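Local structure of glucanase (Clostridium thermocellum, 5GXX) at residues Glu19-Gly24 against Pro361-Ala366; Arg31-Gly36 against Glu441-Glu446; Gly46-Ala51 against Tyr63-Leu68; Met40-Leu45 against His54-Leu59. The protein probably hydrolyses internal beta-1,4-glucosidic bonds of cellulose, as a family 9 endoglucanase that works as part of the cellulosome. The protein carries 1 engineered substitution. One frame throughout, in Å; residues are numbered along the deposited sequence.

Contact 1 (Glu19-Gly24 against Pro361-Ala366); sequences ECQQAG and PHHRTA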
loop_
_atom_site.group_PDB
_atom_site.type_symbol
_atom_site.label_atom_id
_atom_site.label_comp_id
_atom_site.label_asym_id
_atom_site.label_seq_id
_atom_site.Cartn_x
_atom_site.Cartn_y
_atom_site.Cartn_z
ATOM N N GLU A 19 39.552 12.076 -7.609
ATOM C CA GLU A 19 39.443 10.610 -7.579
ATOM C C GLU A 19 38.123 10.132 -6.969
ATOM O O GLU A 19 37.599 9.068 -7.310
ATOM C CB GLU A 19 40.627 10.002 -6.830
ATOM C CG GLU A 19 41.897 10.187 -7.644
ATOM C CD GLU A 19 43.178 9.761 -6.935
ATOM O OE1 GLU A 19 43.189 8.768 -6.197
ATOM O OE2 GLU A 19 44.184 10.458 -7.148
ATOM N N CYS A 20 37.573 10.914 -6.045
ATOM C CA CYS A 20 36.242 10.628 -5.503
ATOM C C CYS A 20 35.142 10.779 -6.566
ATOM O O CYS A 20 34.053 10.217 -6.421
ATOM C CB CYS A 20 35.950 11.588 -4.356
ATOM S SG CYS A 20 37.048 11.393 -2.954
ATOM N N GLN A 21 35.437 11.537 -7.622
ATOM C CA GLN A 21 34.457 11.857 -8.660
ATOM C C GLN A 21 34.522 10.915 -9.853
ATOM O O GLN A 21 33.729 11.046 -10.792
ATOM C CB GLN A 21 34.670 13.283 -9.171
ATOM C CG GLN A 21 34.529 14.365 -8.106
ATOM C CD GLN A 21 33.138 14.419 -7.523
ATOM O OE1 GLN A 21 32.877 13.833 -6.483
ATOM N NE2 GLN A 21 32.217 15.067 -8.234
ATOM N N GLN A 22 35.472 9.988 -9.842
ATOM C CA GLN A 22 35.690 9.165 -11.028
ATOM C C GLN A 22 34.566 8.183 -11.328
ATOM O O GLN A 22 34.104 7.458 -10.443
ATOM C CB GLN A 22 37.026 8.427 -10.951
ATOM C CG GLN A 22 38.211 9.360 -11.094
ATOM C CD GLN A 22 39.537 8.638 -10.909
ATOM O OE1 GLN A 22 39.595 7.536 -10.349
ATOM N NE2 GLN A 22 40.625 9.296 -11.331
ATOM N N ALA A 23 34.135 8.191 -12.585
ATOM C CA ALA A 23 33.187 7.190 -13.053
ATOM C C ALA A 23 33.951 5.957 -13.523
ATOM O O ALA A 23 35.150 6.023 -13.809
ATOM C CB ALA A 23 32.319 7.773 -14.154
ATOM N N GLY A 24 33.263 4.818 -13.555
ATOM C CA GLY A 24 33.883 3.572 -13.990
ATOM C C GLY A 24 34.298 3.529 -15.448
ATOM O O GLY A 24 33.670 4.152 -16.314
ATOM N N PRO A 361 28.923 17.641 3.324
ATOM C CA PRO A 361 28.797 18.120 1.946
ATOM C C PRO A 361 27.614 17.465 1.236
ATOM O O PRO A 361 27.253 16.317 1.551
ATOM C CB PRO A 361 30.124 17.710 1.304
ATOM C CG PRO A 361 30.576 16.515 2.115
ATOM C CD PRO A 361 30.122 16.805 3.529
ATOM N N HIS A 362 27.022 18.192 0.287
ATOM C CA HIS A 362 25.869 17.706 -0.479
ATOM C C HIS A 362 26.365 16.724 -1.535
ATOM O O HIS A 362 26.463 17.038 -2.720
ATOM C CB HIS A 362 25.127 18.907 -1.094
ATOM C CG HIS A 362 23.758 18.584 -1.615
ATOM N ND1 HIS A 362 22.641 18.492 -0.808
ATOM C CD2 HIS A 362 23.333 18.347 -2.877
ATOM C CE1 HIS A 362 21.585 18.226 -1.559
ATOM N NE2 HIS A 362 21.980 18.122 -2.814
ATOM N N HIS A 363 26.724 15.522 -1.092
ATOM C CA HIS A 363 27.424 14.573 -1.961
ATOM C C HIS A 363 26.920 13.174 -1.626
ATOM O O HIS A 363 27.096 12.670 -0.507
ATOM C CB HIS A 363 28.946 14.683 -1.764
ATOM C CG HIS A 363 29.743 13.940 -2.787
ATOM N ND1 HIS A 363 29.878 12.564 -2.765
ATOM C CD2 HIS A 363 30.456 14.374 -3.851
ATOM C CE1 HIS A 363 30.630 12.187 -3.783
ATOM N NE2 HIS A 363 31.002 13.267 -4.449
ATOM N N ARG A 364 26.260 12.560 -2.603
ATOM C CA ARG A 364 25.549 11.299 -2.388
ATOM C C ARG A 364 26.446 10.130 -1.991
ATOM O O ARG A 364 26.179 9.416 -1.021
ATOM C CB ARG A 364 24.810 10.941 -3.680
ATOM C CG ARG A 364 23.514 11.725 -3.844
ATOM C CD ARG A 364 23.081 11.712 -5.296
ATOM N NE ARG A 364 21.881 12.499 -5.597
ATOM C CZ ARG A 364 21.888 13.808 -5.833
ATOM N NH1 ARG A 364 23.018 14.505 -5.789
ATOM N NH2 ARG A 364 20.745 14.446 -6.085
ATOM N N THR A 365 27.525 9.959 -2.743
ATOM C CA THR A 365 28.342 8.776 -2.537
ATOM C C THR A 365 29.216 8.924 -1.303
ATOM O O THR A 365 29.442 7.928 -0.607
ATOM C CB THR A 365 29.124 8.414 -3.808
ATOM O OG1 THR A 365 28.184 8.162 -4.862
ATOM C CG2 THR A 365 29.943 7.136 -3.620
ATOM N N ALA A 366 29.613 10.151 -0.965
ATOM C CA ALA A 366 30.358 10.332 0.285
ATOM C C ALA A 366 29.472 10.119 1.509
ATOM O O ALA A 366 29.939 9.701 2.573
ATOM C CB ALA A 366 31.002 11.709 0.344
#
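Q21 reaches the edge of the H363 imidazole with its amide oxygen, and this one bond carries the contact. H363 NE2 donates to Q21 OE1 at 2.8 Å. The oxygen lies close to the ring plane, and NE2 approaches it in the plane of the carbonyl with a C=O...N angle of 148°. The amide oxygen thus meets the ring at its edge, with the two group planes 57° apart. Q21 leaves its backbone pointing away from H363, and a bend at chi2 brings the amide back. Its NE2 is bonded to A51 O, so both ends of the amide are held and its rotation is fixed. H363 extends to meet it with CG opposite the backbone N (chi1 -169°), and its second nitrogen works within its own segment. There H363 ND1 accepts from A366 N at 3.0 Å, again near the ring plane, which makes H363 the N-cap of the short helix 364-367. With one nitrogen donating and the other accepting, the buried imidazole is pinned along its edge. Next to it R364 binds G52 O and W121 O, and P361 O takes a bond from H380. The contact joins the end of helix 7-20 to the PHHR sequence, part of a signature of family 9 glycosyl hydrolases, in the (alpha/alpha)6 catalytic domain these enzymes share.

Contact 2 (Arg31-Gly36 against Glu441-Glu446); sequences RVEWRG and EQRDDE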
loop_
_atom_site.group_PDB
_atom_site.type_symbol
_atom_site.label_atom_id
_atom_site.label_comp_id
_atom_site.label_asym_id
_atom_site.label_seq_id
_atom_site.Cartn_x
_atom_site.Cartn_y
_atom_site.Cartn_z
ATOM N N ARG A 31 42.655 6.031 -5.185
ATOM C CA ARG A 31 43.041 5.887 -3.788
ATOM C C ARG A 31 41.850 5.898 -2.842
ATOM O O ARG A 31 42.029 5.974 -1.626
ATOM C CB ARG A 31 43.966 7.036 -3.387
ATOM C CG ARG A 31 45.330 7.039 -4.076
ATOM C CD ARG A 31 46.065 8.329 -3.769
ATOM N NE ARG A 31 45.530 9.489 -4.487
ATOM C CZ ARG A 31 45.907 10.743 -4.272
ATOM N NH1 ARG A 31 46.799 11.028 -3.324
ATOM N NH2 ARG A 31 45.365 11.708 -5.006
ATOM N N VAL A 32 40.644 5.778 -3.391
ATOM C CA VAL A 32 39.429 6.003 -2.612
ATOM C C VAL A 32 38.767 4.669 -2.269
ATOM O O VAL A 32 38.177 4.033 -3.139
ATOM C CB VAL A 32 38.450 6.916 -3.359
ATOM C CG1 VAL A 32 37.338 7.361 -2.410
ATOM C CG2 VAL A 32 39.161 8.160 -3.924
ATOM N N GLU A 33 38.853 4.252 -1.006
ATOM C CA GLU A 33 38.463 2.901 -0.596
ATOM C C GLU A 33 36.968 2.696 -0.740
ATOM O O GLU A 33 36.522 1.559 -0.932
ATOM C CB GLU A 33 38.890 2.614 0.853
ATOM C CG GLU A 33 38.219 3.500 1.881
ATOM C CD GLU A 33 38.610 3.111 3.292
ATOM O OE1 GLU A 33 38.524 1.904 3.612
ATOM O OE2 GLU A 33 38.994 3.999 4.077
ATOM N N TRP A 34 36.213 3.789 -0.663
ATOM C CA TRP A 34 34.753 3.728 -0.792
ATOM C C TRP A 34 34.247 4.002 -2.207
ATOM O O TRP A 34 33.046 4.254 -2.389
ATOM C CB TRP A 34 34.106 4.705 0.188
ATOM C CG TRP A 34 34.688 6.101 0.204
ATOM C CD1 TRP A 34 35.769 6.534 0.925
ATOM C CD2 TRP A 34 34.214 7.239 -0.534
ATOM N NE1 TRP A 34 35.983 7.874 0.692
ATOM C CE2 TRP A 34 35.033 8.336 -0.180
ATOM C CE3 TRP A 34 33.149 7.448 -1.423
ATOM C CZ2 TRP A 34 34.841 9.617 -0.705
ATOM C CZ3 TRP A 34 32.954 8.732 -1.946
ATOM C CH2 TRP A 34 33.805 9.795 -1.587
ATOM N N ARG A 35 35.124 3.972 -3.209
ATOM C CA ARG A 35 34.678 4.058 -4.596
ATOM C C ARG A 35 35.081 2.800 -5.353
ATOM O O ARG A 35 36.222 2.343 -5.251
ATOM C CB ARG A 35 35.246 5.281 -5.319
ATOM C CG ARG A 35 34.675 6.660 -4.924
ATOM C CD ARG A 35 33.153 6.803 -5.117
ATOM N NE ARG A 35 32.739 6.060 -6.309
ATOM C CZ ARG A 35 33.041 6.441 -7.550
ATOM N NH1 ARG A 35 33.622 7.618 -7.790
ATOM N NH2 ARG A 35 32.734 5.649 -8.580
ATOM N N GLY A 36 34.140 2.243 -6.114
ATOM C CA GLY A 36 34.423 1.153 -7.040
ATOM C C GLY A 36 33.946 1.551 -8.427
ATOM O O GLY A 36 33.400 2.646 -8.584
ATOM N N GLU A 441 39.224 4.350 6.826
ATOM C CA GLU A 441 38.012 4.752 7.528
ATOM C C GLU A 441 37.552 3.688 8.515
ATOM O O GLU A 441 37.789 2.496 8.311
ATOM C CB GLU A 441 36.887 5.015 6.517
ATOM C CG GLU A 441 37.132 6.300 5.738
ATOM C CD GLU A 441 36.067 6.627 4.694
ATOM O OE1 GLU A 441 35.149 5.820 4.419
ATOM O OE2 GLU A 441 36.147 7.735 4.132
ATOM N N GLN A 442 36.900 4.148 9.578
ATOM C CA GLN A 442 36.096 3.287 10.438
ATOM C C GLN A 442 34.868 2.844 9.652
ATOM O O GLN A 442 34.110 3.677 9.162
ATOM C CB GLN A 442 35.658 4.070 11.683
ATOM C CG GLN A 442 34.807 3.279 12.678
ATOM C CD GLN A 442 35.475 2.003 13.157
ATOM O OE1 GLN A 442 34.960 0.904 12.940
ATOM N NE2 GLN A 442 36.632 2.140 13.801
ATOM N N ARG A 443 34.676 1.539 9.513
ATOM C CA ARG A 443 33.514 1.032 8.797
ATOM C C ARG A 443 32.406 0.640 9.768
ATOM O O ARG A 443 32.638 0.484 10.972
ATOM C CB ARG A 443 33.898 -0.140 7.893
ATOM C CG ARG A 443 34.984 0.242 6.891
ATOM C CD ARG A 443 35.359 -0.901 5.983
ATOM N NE ARG A 443 36.381 -0.461 5.033
ATOM C CZ ARG A 443 36.772 -1.151 3.965
ATOM N NH1 ARG A 443 36.242 -2.334 3.693
ATOM N NH2 ARG A 443 37.683 -0.641 3.152
ATOM N N ASP A 444 31.183 0.582 9.251
ATOM C CA ASP A 444 30.105 -0.029 10.015
ATOM C C ASP A 444 29.603 -1.238 9.232
ATOM O O ASP A 444 30.208 -1.607 8.222
ATOM C CB ASP A 444 29.044 0.978 10.501
ATOM C CG ASP A 444 28.613 1.984 9.442
ATOM O OD1 ASP A 444 28.630 1.663 8.236
ATOM O OD2 ASP A 444 28.210 3.101 9.834
ATOM N N ASP A 445 28.563 -1.906 9.728
ATOM C CA ASP A 445 28.121 -3.163 9.121
ATOM C C ASP A 445 27.417 -2.966 7.780
ATOM O O ASP A 445 26.653 -2.013 7.598
ATOM C CB ASP A 445 27.262 -3.955 10.112
ATOM C CG ASP A 445 28.056 -4.460 11.309
ATOM O OD1 ASP A 445 29.246 -4.835 11.176
ATOM O OD2 ASP A 445 27.462 -4.501 12.408
ATOM N N GLU A 446 27.755 -3.822 6.823
ATOM C CA GLU A 446 27.232 -3.702 5.458
ATOM C C GLU A 446 26.130 -4.701 5.100
ATOM O O GLU A 446 25.011 -4.308 4.763
ATOM C CB GLU A 446 28.366 -3.761 4.436
ATOM C CG GLU A 446 29.351 -2.603 4.551
ATOM C CD GLU A 446 30.480 -2.717 3.554
ATOM O OE1 GLU A 446 31.348 -3.601 3.694
ATOM O OE2 GLU A 446 30.514 -1.888 2.615
HETATM O O HOH W 1 38.694 1.205 6.032
#
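E33 holds the segment 441-446 with both carboxylate oxygens. R443 NH2 comes end-on to E33 OE1 at 2.7 Å, an almost straight salt bridge (N-H...O 172°) with the oxygen in the guanidinium plane. The two group planes are 55° apart, and NH2 is the one guanidinium nitrogen bonded to E33. The other oxygen, E33 OE2, uses its syn lone pair to accept from the backbone at E441 N, 2.8 Å away. E33 CG lies between the backbone N and the carbonyl carbon (chi1 64°), and the extended chain beyond it carries the carboxylate to 441-443. A water beside the two bonds donates to E441 O at 2.8 Å and accepts from R443 NE at 3.0 Å. E33 stands in a type I beta turn, V32 to R35, while 441-446 runs into strand 447-456 of the beta-rich C-terminal module; the contact joins the family 9 catalytic part to the approach to that module. Behind E33, W34 lies with its ring nearly parallel to the E441 carboxylate, W34 CD1 being 3.4 Å from E441 OE2. E33 OE2 and E441 OE1 are 4.3 Å apart, a like-charge closeness that R443 probably eases, as may H382, bonded to E441 OE1. W473 also bonds to E441 OE1 and touches E33 and R443. Farther in, V32 CG1 sits over the rim of one face of the indole, which helices 7-20 and 364-367 also pack against.

Contact 3 (Gly46-Ala51 against Tyr63-Leu68); sequences GGWYDA and YSAAML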
loop_
_atom_site.group_PDB
_atom_site.type_symbol
_atom_site.label_atom_id
_atom_site.label_comp_id
_atom_site.label_asym_id
_atom_site.label_seq_id
_atom_site.Cartn_x
_atom_site.Cartn_y
_atom_site.Cartn_z
ATOM N N GLY A 46 34.310 6.326 -18.042
ATOM C CA GLY A 46 35.245 7.201 -17.330
ATOM C C GLY A 46 34.767 8.628 -17.167
ATOM O O GLY A 46 33.564 8.897 -17.208
ATOM N N GLY A 47 35.723 9.543 -17.020
ATOM C CA GLY A 47 35.398 10.944 -16.771
ATOM C C GLY A 47 34.902 11.140 -15.348
ATOM O O GLY A 47 34.968 10.222 -14.523
ATOM N N TRP A 48 34.414 12.342 -15.054
ATOM C CA TRP A 48 34.006 12.679 -13.692
ATOM C C TRP A 48 32.509 12.885 -13.569
ATOM O O TRP A 48 31.929 13.542 -14.439
ATOM C CB TRP A 48 34.634 13.987 -13.209
ATOM C CG TRP A 48 36.135 13.982 -13.090
ATOM C CD1 TRP A 48 36.933 12.988 -12.558
ATOM C CD2 TRP A 48 37.021 15.025 -13.508
ATOM N NE1 TRP A 48 38.262 13.368 -12.610
ATOM C CE2 TRP A 48 38.339 14.603 -13.209
ATOM C CE3 TRP A 48 36.833 16.282 -14.110
ATOM C CZ2 TRP A 48 39.452 15.398 -13.473
ATOM C CZ3 TRP A 48 37.944 17.062 -14.386
ATOM C CH2 TRP A 48 39.240 16.616 -14.066
ATOM N N TYR A 49 31.930 12.412 -12.462
ATOM C CA TYR A 49 30.609 12.904 -12.053
ATOM C C TYR A 49 30.764 14.376 -11.713
ATOM O O TYR A 49 31.805 14.808 -11.182
ATOM C CB TYR A 49 30.055 12.125 -10.859
ATOM C CG TYR A 49 30.011 10.651 -11.146
ATOM C CD1 TYR A 49 29.336 10.180 -12.269
ATOM C CD2 TYR A 49 30.650 9.734 -10.315
ATOM C CE1 TYR A 49 29.293 8.834 -12.563
ATOM C CE2 TYR A 49 30.601 8.376 -10.585
ATOM C CZ TYR A 49 29.918 7.936 -11.709
ATOM O OH TYR A 49 29.934 6.591 -11.998
ATOM N N ASP A 50 29.745 15.173 -12.006
ATOM C CA ASP A 50 29.940 16.616 -11.912
ATOM C C ASP A 50 30.107 17.148 -10.487
ATOM O O ASP A 50 31.048 17.906 -10.191
ATOM C CB ASP A 50 28.776 17.346 -12.586
ATOM C CG ASP A 50 28.936 18.845 -12.507
ATOM O OD1 ASP A 50 29.894 19.379 -13.117
ATOM O OD2 ASP A 50 28.106 19.478 -11.810
ATOM N N ALA A 51 29.211 16.727 -9.609
ATOM C CA ALA A 51 29.092 17.376 -8.314
ATOM C C ALA A 51 28.797 16.273 -7.302
ATOM O O ALA A 51 29.525 15.279 -7.288
ATOM C CB ALA A 51 28.036 18.485 -8.322
ATOM N N TYR A 63 35.847 22.275 -18.613
ATOM C CA TYR A 63 36.358 23.513 -18.024
ATOM C C TYR A 63 37.318 23.146 -16.909
ATOM O O TYR A 63 38.430 23.687 -16.815
ATOM C CB TYR A 63 35.222 24.394 -17.487
ATOM C CG TYR A 63 35.694 25.382 -16.440
ATOM C CD1 TYR A 63 36.213 26.619 -16.813
ATOM C CD2 TYR A 63 35.635 25.058 -15.078
ATOM C CE1 TYR A 63 36.668 27.528 -15.865
ATOM C CE2 TYR A 63 36.091 25.969 -14.111
ATOM C CZ TYR A 63 36.615 27.186 -14.524
ATOM O OH TYR A 63 37.068 28.113 -13.610
ATOM N N SER A 64 36.866 22.218 -16.067
ATOM C CA SER A 64 37.639 21.779 -14.898
ATOM C C SER A 64 38.965 21.178 -15.358
ATOM O O SER A 64 40.026 21.507 -14.828
ATOM C CB SER A 64 36.876 20.799 -13.998
ATOM O OG SER A 64 35.686 21.372 -13.482
ATOM N N ALA A 65 38.913 20.279 -16.333
ATOM C CA ALA A 65 40.141 19.721 -16.900
ATOM C C ALA A 65 41.076 20.790 -17.468
ATOM O O ALA A 65 42.284 20.751 -17.215
ATOM C CB ALA A 65 39.791 18.700 -17.984
ATOM N N ALA A 66 40.535 21.760 -18.206
ATOM C CA ALA A 66 41.335 22.864 -18.736
ATOM C C ALA A 66 42.047 23.631 -17.620
ATOM O O ALA A 66 43.222 23.969 -17.726
ATOM C CB ALA A 66 40.483 23.810 -19.576
ATOM N N MET A 67 41.332 23.890 -16.530
ATOM C CA MET A 67 41.929 24.619 -15.410
ATOM C C MET A 67 42.975 23.785 -14.679
ATOM O O MET A 67 43.980 24.358 -14.257
ATOM C CB MET A 67 40.836 25.015 -14.430
ATOM C CG MET A 67 39.840 26.017 -14.955
ATOM S SD MET A 67 40.595 27.527 -15.542
ATOM C CE MET A 67 41.088 28.350 -14.021
ATOM N N LEU A 68 42.789 22.472 -14.560
ATOM C CA LEU A 68 43.851 21.603 -14.038
ATOM C C LEU A 68 45.081 21.639 -14.945
ATOM O O LEU A 68 46.214 21.669 -14.448
ATOM C CB LEU A 68 43.376 20.164 -13.838
ATOM C CG LEU A 68 42.292 19.946 -12.776
ATOM C CD1 LEU A 68 42.161 18.452 -12.455
ATOM C CD2 LEU A 68 42.517 20.729 -11.476
#
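In W48, chi1 of -64° sets CG beside the backbone N, and chi2 of -43° then turns the indole so that its six-membered end projects at helix 58-75. That outer rim does all the touching. W48 CZ3 comes to 3.9 Å from S64 CB and to the same distance from the backbone at A65 N, which lies at the edge of the ring and near its plane. The next rim atom, W48 CH2, meets one branch of a leucine, L68 CD1, at 3.8 Å. L68 and W48 run toward each other from opposite directions. A65 CB stands slightly farther off, 4.4 Å from W48 CZ3. S64 and L68 are one turn apart on the helix, with A65 next to S64, and L68 N is bonded back to S64 O. S64 offers the indole its CB, while its hydroxyl is bonded to P60 O one turn earlier in the helix. The fit is one of van der Waals contact among buried groups. Around the indole, Y18 of helix 7-20 brings its ring up at an angle of about 45°, and C412 and A95 touch it from helices 412-429 and 85-101. A65 is in turn packed by A151 of helix 142-158. The indole rim thus packs the GGWYDA loop, part of a sequence motif characteristic of family 9 enzymes, against the packed helices of the (alpha/alpha)6 barrel.

Contact 4 (Met40-Leu45 against His54-Leu59); sequences MNDEVL and HVKFNL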
loop_
_atom_site.group_PDB
_atom_site.type_symbol
_atom_site.label_atom_id
_atom_site.label_comp_id
_atom_site.label_asym_id
_atom_site.label_seq_id
_atom_site.Cartn_x
_atom_site.Cartn_y
_atom_site.Cartn_z
ATOM N N MET A 40 28.910 1.536 -15.379
ATOM C CA MET A 40 29.631 0.785 -16.396
ATOM C C MET A 40 28.828 0.585 -17.686
ATOM O O MET A 40 29.394 0.172 -18.690
ATOM C CB MET A 40 30.125 -0.563 -15.850
ATOM C CG MET A 40 31.265 -0.417 -14.841
ATOM S SD MET A 40 32.753 0.396 -15.446
ATOM C CE MET A 40 33.379 -0.853 -16.570
ATOM N N ASN A 41 27.529 0.866 -17.646
ATOM C CA ASN A 41 26.697 0.824 -18.850
ATOM C C ASN A 41 26.631 2.154 -19.607
ATOM O O ASN A 41 25.950 2.276 -20.627
ATOM C CB ASN A 41 25.293 0.311 -18.506
ATOM C CG ASN A 41 25.289 -1.146 -18.066
ATOM O OD1 ASN A 41 26.157 -1.931 -18.452
ATOM N ND2 ASN A 41 24.291 -1.518 -17.275
ATOM N N ASP A 42 27.358 3.162 -19.130
ATOM C CA ASP A 42 27.340 4.451 -19.796
ATOM C C ASP A 42 27.859 4.371 -21.231
ATOM O O ASP A 42 28.737 3.563 -21.556
ATOM C CB ASP A 42 28.167 5.473 -19.013
ATOM C CG ASP A 42 27.447 5.986 -17.787
ATOM O OD1 ASP A 42 26.275 5.623 -17.545
ATOM O OD2 ASP A 42 28.087 6.774 -17.051
ATOM N N GLU A 43 27.312 5.224 -22.092
ATOM C CA GLU A 43 27.707 5.254 -23.500
ATOM C C GLU A 43 29.182 5.606 -23.703
ATOM O O GLU A 43 29.843 5.079 -24.596
ATOM C CB GLU A 43 26.817 6.233 -24.265
ATOM C CG GLU A 43 27.153 6.389 -25.757
ATOM C CD GLU A 43 26.816 5.148 -26.574
ATOM O OE1 GLU A 43 26.045 4.295 -26.084
ATOM O OE2 GLU A 43 27.330 5.012 -27.706
ATOM N N VAL A 44 29.677 6.522 -22.870
ATOM C CA VAL A 44 31.102 6.828 -22.811
ATOM C C VAL A 44 31.555 6.604 -21.374
ATOM O O VAL A 44 30.965 7.139 -20.427
ATOM C CB VAL A 44 31.402 8.283 -23.205
ATOM C CG1 VAL A 44 32.901 8.533 -23.224
ATOM C CG2 VAL A 44 30.790 8.599 -24.565
ATOM N N LEU A 45 32.609 5.809 -21.227
ATOM C CA LEU A 45 33.095 5.413 -19.912
ATOM C C LEU A 45 34.093 6.414 -19.352
ATOM O O LEU A 45 34.663 7.214 -20.082
ATOM C CB LEU A 45 33.735 4.028 -20.001
ATOM C CG LEU A 45 32.795 2.904 -20.435
ATOM C CD1 LEU A 45 33.609 1.637 -20.650
ATOM C CD2 LEU A 45 31.740 2.699 -19.366
ATOM N N HIS A 54 25.452 12.262 -10.232
ATOM C CA HIS A 54 26.110 11.283 -11.081
ATOM C C HIS A 54 25.996 11.582 -12.579
ATOM O O HIS A 54 26.200 10.713 -13.428
ATOM C CB HIS A 54 25.663 9.858 -10.714
ATOM C CG HIS A 54 25.909 9.530 -9.275
ATOM N ND1 HIS A 54 24.907 9.459 -8.333
ATOM C CD2 HIS A 54 27.071 9.354 -8.599
ATOM C CE1 HIS A 54 25.435 9.215 -7.145
ATOM N NE2 HIS A 54 26.747 9.151 -7.280
ATOM N N VAL A 55 25.701 12.830 -12.911
ATOM C CA VAL A 55 25.674 13.251 -14.304
ATOM C C VAL A 55 27.084 13.582 -14.779
ATOM O O VAL A 55 27.877 14.136 -14.017
ATOM C CB VAL A 55 24.771 14.484 -14.495
ATOM C CG1 VAL A 55 24.669 14.859 -15.986
ATOM C CG2 VAL A 55 23.384 14.217 -13.942
ATOM N N LYS A 56 27.391 13.241 -16.029
ATOM C CA LYS A 56 28.591 13.723 -16.701
ATOM C C LYS A 56 28.158 14.906 -17.575
ATOM O O LYS A 56 27.505 14.758 -18.619
ATOM C CB LYS A 56 29.296 12.590 -17.470
ATOM C CG LYS A 56 29.595 11.343 -16.647
ATOM C CD LYS A 56 30.319 10.303 -17.499
ATOM C CE LYS A 56 30.368 8.975 -16.802
ATOM N NZ LYS A 56 31.044 7.999 -17.692
ATOM N N PHE A 57 28.472 16.111 -17.108
ATOM C CA PHE A 57 28.147 17.352 -17.808
ATOM C C PHE A 57 29.421 17.866 -18.461
ATOM O O PHE A 57 30.287 18.391 -17.764
ATOM C CB PHE A 57 27.648 18.445 -16.858
ATOM C CG PHE A 57 26.216 18.300 -16.397
ATOM C CD1 PHE A 57 25.162 18.458 -17.285
ATOM C CD2 PHE A 57 25.919 18.160 -15.040
ATOM C CE1 PHE A 57 23.843 18.402 -16.828
ATOM C CE2 PHE A 57 24.608 18.095 -14.567
ATOM C CZ PHE A 57 23.554 18.225 -15.474
ATOM N N ASN A 58 29.565 17.725 -19.772
ATOM C CA ASN A 58 30.866 17.966 -20.394
ATOM C C ASN A 58 31.373 19.400 -20.336
ATOM O O ASN A 58 32.584 19.592 -20.395
ATOM C CB ASN A 58 30.885 17.526 -21.867
ATOM C CG ASN A 58 30.998 16.025 -22.053
ATOM O OD1 ASN A 58 30.526 15.250 -21.224
ATOM N ND2 ASN A 58 31.654 15.615 -23.145
ATOM N N LEU A 59 30.485 20.390 -20.260
ATOM C CA LEU A 59 30.947 21.779 -20.238
ATOM C C LEU A 59 31.749 22.053 -18.958
ATOM O O LEU A 59 32.923 22.415 -19.056
ATOM C CB LEU A 59 29.825 22.801 -20.490
ATOM C CG LEU A 59 30.205 24.289 -20.497
ATOM C CD1 LEU A 59 31.311 24.609 -21.503
ATOM C CD2 LEU A 59 28.963 25.123 -20.789
#
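The ammonium group of K56 is drawn into the loop 40-45 by the oxygens of V44 and D42, and its strongest partner, G46 O, lies just beyond that loop. Across the contact K56 NZ donates to V44 O at 2.9 Å, arriving in the plane of that carbonyl, and forms a salt bridge with D42 OD2 at 3.3 Å. Two peptide oxygens and a carboxylate therefore surround the amine, and they probably share the buried positive charge. Because K56 is stretched out beyond CG, with chi2, chi3 and chi4 all close to anti, its end can span the distance from strand 56-57 to the loop, while D42 comes the other way. D42 OD2 also touches the carbon before the amine, K56 CE, at 3.2 Å, so OD2 lies beside the CE-NZ end of the lysine. Second partners hold the carboxylate in position: R134 forms a salt bridge to D42 OD1, and T39 OG1 bonds to D42 OD2. The two aspartate oxygens are thus fixed separately, which positions the group for the lysine. Apolar neighbours wrap the rest: K56 lies against A23, Y98 and I112, and V44, whose side chain points toward 54-59, packs on Y98, A101 and V109. A buried lysine gathering backbone carbonyls in this way ties the loop to strand 56-57, the edge strand of a small antiparallel sheet in the family 9 catalytic domain, directly before helix 58-75.

From the N terminus, helix 7-20 ends in 19-24, which contact 1 joins to 361-366 some 340 residues later. Segment 31-36 follows and pairs with 441-446, so contacts 1 and 2 cross; contact 2 reaches toward the C-terminal beta module. The short loops of contacts 3 and 4 nest inside both long ones and cross each other, since 40-45, 46-51, 54-59 and 63-68 alternate. Contacts 1 and 2 meet through the salt bridge of E19 with R31; contacts 1 and 3 through backbone bonds of 21-24 with 46-49; contacts 3 and 4 through K56 and G46; and T365 meets H54 between contacts 1 and 4.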